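Local coordinates for putative secreted protein (PDB 4PEY), which hydrolyses laminarin and laminarioligosaccharides as an exo-beta-1,3-glucanase of glycoside hydrolase family 55, producing glucose and laminaribiose, at residues A[24-38]-A[55-69]. The protein carries 1 engineered substitution. Sequence-based numbering, arbitrary orientation.
Sequences VLVFDPSTPDIQGKV and YALMFKPGTYNDINA
Phe27 and Phe59 stack in offset fashion, centroids 4.8 Å apart and planes at 29°, with Phe27 CD2 over one face of the Phe59 ring. Branched Ile34 suits the gap between rings: its CG2 lies over a face of Phe27 and at the edge of Phe59, 3.8 Å from CE2, while its CD1 meets the edge of Tyr64. The Tyr64 hydroxyl donates to Lys60 O at 2.6 Å, tying the ring's end to the corner after strand 55-59, a bond phenylalanine could not make. Pro29 CD sits 3.3 Å from Tyr64 OH. Beside the proline ring only glycine fits at Gly62, where a CB would strike Pro29 CG and jam against Pro61 O.

Gln35 offers acceptor and donor together, matching the N-H and C=O of one residue. With CG anti to the backbone N (chi1 -178°) and the chain bent at chi2, OE1 accepts from Asn68 N (2.8 Å) on a lone pair, and NE2 donates to Asn68 O (3.0 Å) from above the carbonyl plane. A leucine here would probably leave Asn68 N and O without these mates, the helix resting on the strand through apolar contacts such as Val38 on Ala69. Asn68, its OD1 bonded to Thr94 OG1, touches glucose units of a bound glucan.

Four straight backbone bonds, beginning with Leu25 N to Ala56 O (2.8 Å), pair strands 24-27 and 55-59 in parallel. At this N-terminal end of the beta-helix, helix 34-45 covers the Leu25 and Phe27 face, and strand 55-59 pairs onward with 75-79.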
# COMPACT_ATOMS: atom_id res chain seq x y z
N VAL A 24 -12.27 -7.81 16.71
CA VAL A 24 -13.16 -7.56 15.59
C VAL A 24 -14.50 -7.15 16.17
O VAL A 24 -15.20 -7.95 16.79
CB VAL A 24 -13.34 -8.79 14.67
CG1 VAL A 24 -14.26 -8.44 13.52
CG2 VAL A 24 -12.00 -9.26 14.13
N LEU A 25 -14.84 -5.87 16.02
CA LEU A 25 -16.08 -5.33 16.54
C LEU A 25 -17.11 -5.37 15.42
O LEU A 25 -16.94 -4.69 14.40
CB LEU A 25 -15.89 -3.90 17.06
CG LEU A 25 -15.04 -3.67 18.32
CD1 LEU A 25 -13.58 -4.04 18.13
CD2 LEU A 25 -15.16 -2.23 18.76
N VAL A 26 -18.14 -6.18 15.59
CA VAL A 26 -19.17 -6.34 14.57
C VAL A 26 -20.44 -5.61 14.99
O VAL A 26 -20.97 -5.84 16.08
CB VAL A 26 -19.47 -7.83 14.30
CG1 VAL A 26 -20.49 -7.97 13.20
CG2 VAL A 26 -18.19 -8.57 13.92
N PHE A 27 -20.92 -4.74 14.11
CA PHE A 27 -22.10 -3.92 14.36
C PHE A 27 -23.22 -4.31 13.43
O PHE A 27 -22.98 -4.75 12.30
CB PHE A 27 -21.78 -2.43 14.16
CG PHE A 27 -20.63 -1.93 14.99
CD1 PHE A 27 -20.83 -1.56 16.31
CD2 PHE A 27 -19.36 -1.83 14.45
CE1 PHE A 27 -19.77 -1.10 17.09
CE2 PHE A 27 -18.30 -1.37 15.21
CZ PHE A 27 -18.51 -1.01 16.53
N ASP A 28 -24.46 -4.15 13.88
CA ASP A 28 -25.60 -4.26 12.98
C ASP A 28 -26.45 -3.00 13.18
O ASP A 28 -26.22 -2.26 14.13
CB ASP A 28 -26.39 -5.55 13.24
CG ASP A 28 -27.20 -5.50 14.51
OD1 ASP A 28 -28.34 -4.99 14.47
OD2 ASP A 28 -26.69 -5.98 15.54
N PRO A 29 -27.41 -2.74 12.28
CA PRO A 29 -28.15 -1.48 12.40
C PRO A 29 -28.90 -1.30 13.73
O PRO A 29 -29.26 -0.17 14.05
CB PRO A 29 -29.14 -1.55 11.23
CG PRO A 29 -28.43 -2.36 10.21
CD PRO A 29 -27.69 -3.41 10.99
N SER A 30 -29.09 -2.37 14.49
CA SER A 30 -29.81 -2.26 15.76
C SER A 30 -28.88 -2.21 16.98
O SER A 30 -29.35 -2.05 18.11
CB SER A 30 -30.78 -3.44 15.93
OG SER A 30 -30.07 -4.63 16.21
N THR A 31 -27.58 -2.34 16.75
CA THR A 31 -26.60 -2.26 17.83
C THR A 31 -26.72 -0.94 18.57
O THR A 31 -26.72 0.13 17.94
CB THR A 31 -25.16 -2.42 17.32
OG1 THR A 31 -25.00 -3.72 16.74
CG2 THR A 31 -24.16 -2.26 18.46
N PRO A 32 -26.83 -0.99 19.90
CA PRO A 32 -26.92 0.26 20.66
C PRO A 32 -25.58 0.97 20.73
O PRO A 32 -24.53 0.33 20.89
CB PRO A 32 -27.39 -0.21 22.04
CG PRO A 32 -26.88 -1.60 22.16
CD PRO A 32 -26.93 -2.18 20.77
N ASP A 33 -25.62 2.29 20.57
CA ASP A 33 -24.47 3.17 20.79
C ASP A 33 -23.26 2.82 19.92
O ASP A 33 -22.15 2.69 20.42
CB ASP A 33 -24.07 3.15 22.26
CG ASP A 33 -23.18 4.31 22.63
OD1 ASP A 33 -23.17 5.31 21.88
OD2 ASP A 33 -22.49 4.24 23.67
N ILE A 34 -23.49 2.69 18.62
CA ILE A 34 -22.40 2.48 17.69
C ILE A 34 -21.42 3.65 17.74
O ILE A 34 -20.20 3.45 17.77
CB ILE A 34 -22.92 2.30 16.24
CG1 ILE A 34 -23.77 1.04 16.16
CG2 ILE A 34 -21.76 2.25 15.25
CD1 ILE A 34 -24.35 0.79 14.78
N GLN A 35 -21.95 4.87 17.76
CA GLN A 35 -21.10 6.05 17.75
C GLN A 35 -20.18 6.07 18.97
O GLN A 35 -18.99 6.35 18.86
CB GLN A 35 -21.94 7.33 17.70
CG GLN A 35 -21.08 8.59 17.65
CD GLN A 35 -20.32 8.72 16.34
OE1 GLN A 35 -20.91 8.93 15.29
NE2 GLN A 35 -19.00 8.61 16.41
N GLY A 36 -20.73 5.75 20.14
CA GLY A 36 -19.95 5.69 21.36
C GLY A 36 -18.84 4.66 21.28
O GLY A 36 -17.71 4.91 21.71
N LYS A 37 -19.15 3.50 20.72
CA LYS A 37 -18.18 2.42 20.61
C LYS A 37 -17.05 2.76 19.65
O LYS A 37 -15.88 2.50 19.95
CB LYS A 37 -18.88 1.13 20.18
CG LYS A 37 -19.74 0.56 21.29
CD LYS A 37 -20.78 -0.43 20.80
CE LYS A 37 -21.66 -0.89 21.97
NZ LYS A 37 -22.82 -1.70 21.53
N VAL A 38 -17.39 3.35 18.51
CA VAL A 38 -16.37 3.71 17.53
C VAL A 38 -15.52 4.89 18.04
O VAL A 38 -14.32 4.95 17.79
CB VAL A 38 -17.03 4.03 16.17
CG1 VAL A 38 -16.03 4.62 15.19
CG2 VAL A 38 -17.65 2.77 15.59
N TYR A 55 -7.50 -3.05 15.68
CA TYR A 55 -8.97 -3.12 15.66
C TYR A 55 -9.52 -3.24 14.26
O TYR A 55 -9.10 -2.50 13.36
CB TYR A 55 -9.60 -1.88 16.30
CG TYR A 55 -9.25 -1.66 17.74
CD1 TYR A 55 -8.13 -0.91 18.10
CD2 TYR A 55 -10.05 -2.18 18.75
CE1 TYR A 55 -7.81 -0.70 19.41
CE2 TYR A 55 -9.73 -1.96 20.08
CZ TYR A 55 -8.62 -1.23 20.40
OH TYR A 55 -8.30 -1.01 21.72
N ALA A 56 -10.51 -4.12 14.09
CA ALA A 56 -11.32 -4.14 12.87
C ALA A 56 -12.75 -3.81 13.22
O ALA A 56 -13.33 -4.42 14.13
CB ALA A 56 -11.24 -5.49 12.16
N LEU A 57 -13.32 -2.83 12.52
CA LEU A 57 -14.72 -2.43 12.69
C LEU A 57 -15.49 -2.96 11.48
O LEU A 57 -15.20 -2.58 10.35
CB LEU A 57 -14.87 -0.91 12.81
CG LEU A 57 -13.88 -0.21 13.75
CD1 LEU A 57 -14.06 1.30 13.68
CD2 LEU A 57 -14.05 -0.72 15.18
N MET A 58 -16.46 -3.84 11.73
CA MET A 58 -17.19 -4.50 10.65
C MET A 58 -18.67 -4.23 10.77
O MET A 58 -19.25 -4.40 11.84
CB MET A 58 -16.93 -6.01 10.68
CG MET A 58 -15.52 -6.40 10.25
SD MET A 58 -15.35 -6.22 8.47
CE MET A 58 -13.76 -6.98 8.19
N PHE A 59 -19.29 -3.81 9.68
CA PHE A 59 -20.70 -3.44 9.70
C PHE A 59 -21.55 -4.35 8.83
O PHE A 59 -21.32 -4.46 7.62
CB PHE A 59 -20.85 -1.98 9.26
CG PHE A 59 -20.32 -0.98 10.25
CD1 PHE A 59 -18.95 -0.80 10.42
CD2 PHE A 59 -21.19 -0.24 11.03
CE1 PHE A 59 -18.47 0.11 11.36
CE2 PHE A 59 -20.72 0.67 11.95
CZ PHE A 59 -19.36 0.85 12.12
N LYS A 60 -22.53 -5.01 9.45
CA LYS A 60 -23.46 -5.87 8.73
C LYS A 60 -24.30 -5.05 7.75
O LYS A 60 -24.52 -3.85 7.96
CB LYS A 60 -24.38 -6.64 9.69
CG LYS A 60 -23.64 -7.54 10.66
CD LYS A 60 -24.61 -8.44 11.41
CE LYS A 60 -23.86 -9.45 12.26
NZ LYS A 60 -24.77 -10.45 12.89
N PRO A 61 -24.76 -5.69 6.66
CA PRO A 61 -25.57 -4.95 5.69
C PRO A 61 -26.77 -4.24 6.30
O PRO A 61 -27.42 -4.77 7.21
CB PRO A 61 -26.02 -6.03 4.71
CG PRO A 61 -24.96 -7.06 4.78
CD PRO A 61 -24.47 -7.06 6.20
N GLY A 62 -27.05 -3.04 5.80
CA GLY A 62 -28.15 -2.24 6.29
C GLY A 62 -27.82 -0.76 6.17
O GLY A 62 -26.90 -0.38 5.45
N THR A 63 -28.57 0.06 6.90
CA THR A 63 -28.40 1.50 6.87
C THR A 63 -28.11 2.02 8.27
O THR A 63 -28.81 1.69 9.23
CB THR A 63 -29.65 2.20 6.29
OG1 THR A 63 -29.86 1.76 4.95
CG2 THR A 63 -29.49 3.72 6.30
N TYR A 64 -27.06 2.84 8.38
CA TYR A 64 -26.60 3.37 9.65
C TYR A 64 -26.73 4.88 9.63
O TYR A 64 -26.34 5.52 8.66
CB TYR A 64 -25.15 2.97 9.91
CG TYR A 64 -24.98 1.47 10.01
CD1 TYR A 64 -24.83 0.69 8.87
CD2 TYR A 64 -24.99 0.84 11.25
CE1 TYR A 64 -24.70 -0.68 8.95
CE2 TYR A 64 -24.85 -0.54 11.34
CZ TYR A 64 -24.70 -1.29 10.19
OH TYR A 64 -24.57 -2.66 10.28
N ASN A 65 -27.29 5.43 10.70
CA ASN A 65 -27.52 6.87 10.79
C ASN A 65 -26.69 7.51 11.88
O ASN A 65 -26.23 6.83 12.81
CB ASN A 65 -28.99 7.15 11.03
CG ASN A 65 -29.87 6.58 9.94
OD1 ASN A 65 -29.78 7.00 8.80
ND2 ASN A 65 -30.71 5.61 10.29
N ASP A 66 -26.50 8.82 11.76
CA ASP A 66 -25.87 9.62 12.81
C ASP A 66 -24.50 9.07 13.17
O ASP A 66 -24.16 8.96 14.34
CB ASP A 66 -26.76 9.66 14.05
CG ASP A 66 -28.20 10.01 13.71
OD1 ASP A 66 -28.43 11.12 13.20
OD2 ASP A 66 -29.09 9.17 13.94
N ILE A 67 -23.72 8.73 12.16
CA ILE A 67 -22.42 8.15 12.42
C ILE A 67 -21.29 8.98 11.81
O ILE A 67 -21.34 9.34 10.64
CB ILE A 67 -22.35 6.69 11.90
CG1 ILE A 67 -20.99 6.07 12.21
CG2 ILE A 67 -22.69 6.61 10.41
CD1 ILE A 67 -20.92 4.61 11.86
N ASN A 68 -20.31 9.33 12.63
CA ASN A 68 -19.06 9.89 12.15
C ASN A 68 -17.97 8.99 12.70
O ASN A 68 -17.54 9.13 13.84
CB ASN A 68 -18.86 11.35 12.60
CG ASN A 68 -17.59 11.96 12.01
OD1 ASN A 68 -16.96 11.38 11.12
ND2 ASN A 68 -17.20 13.14 12.51
N ALA A 69 -17.57 8.03 11.88
CA ALA A 69 -16.57 7.06 12.30
C ALA A 69 -15.19 7.62 12.02
O ALA A 69 -14.70 7.57 10.89
CB ALA A 69 -16.78 5.72 11.57
O HOH W 1 -29.32 1.94 11.93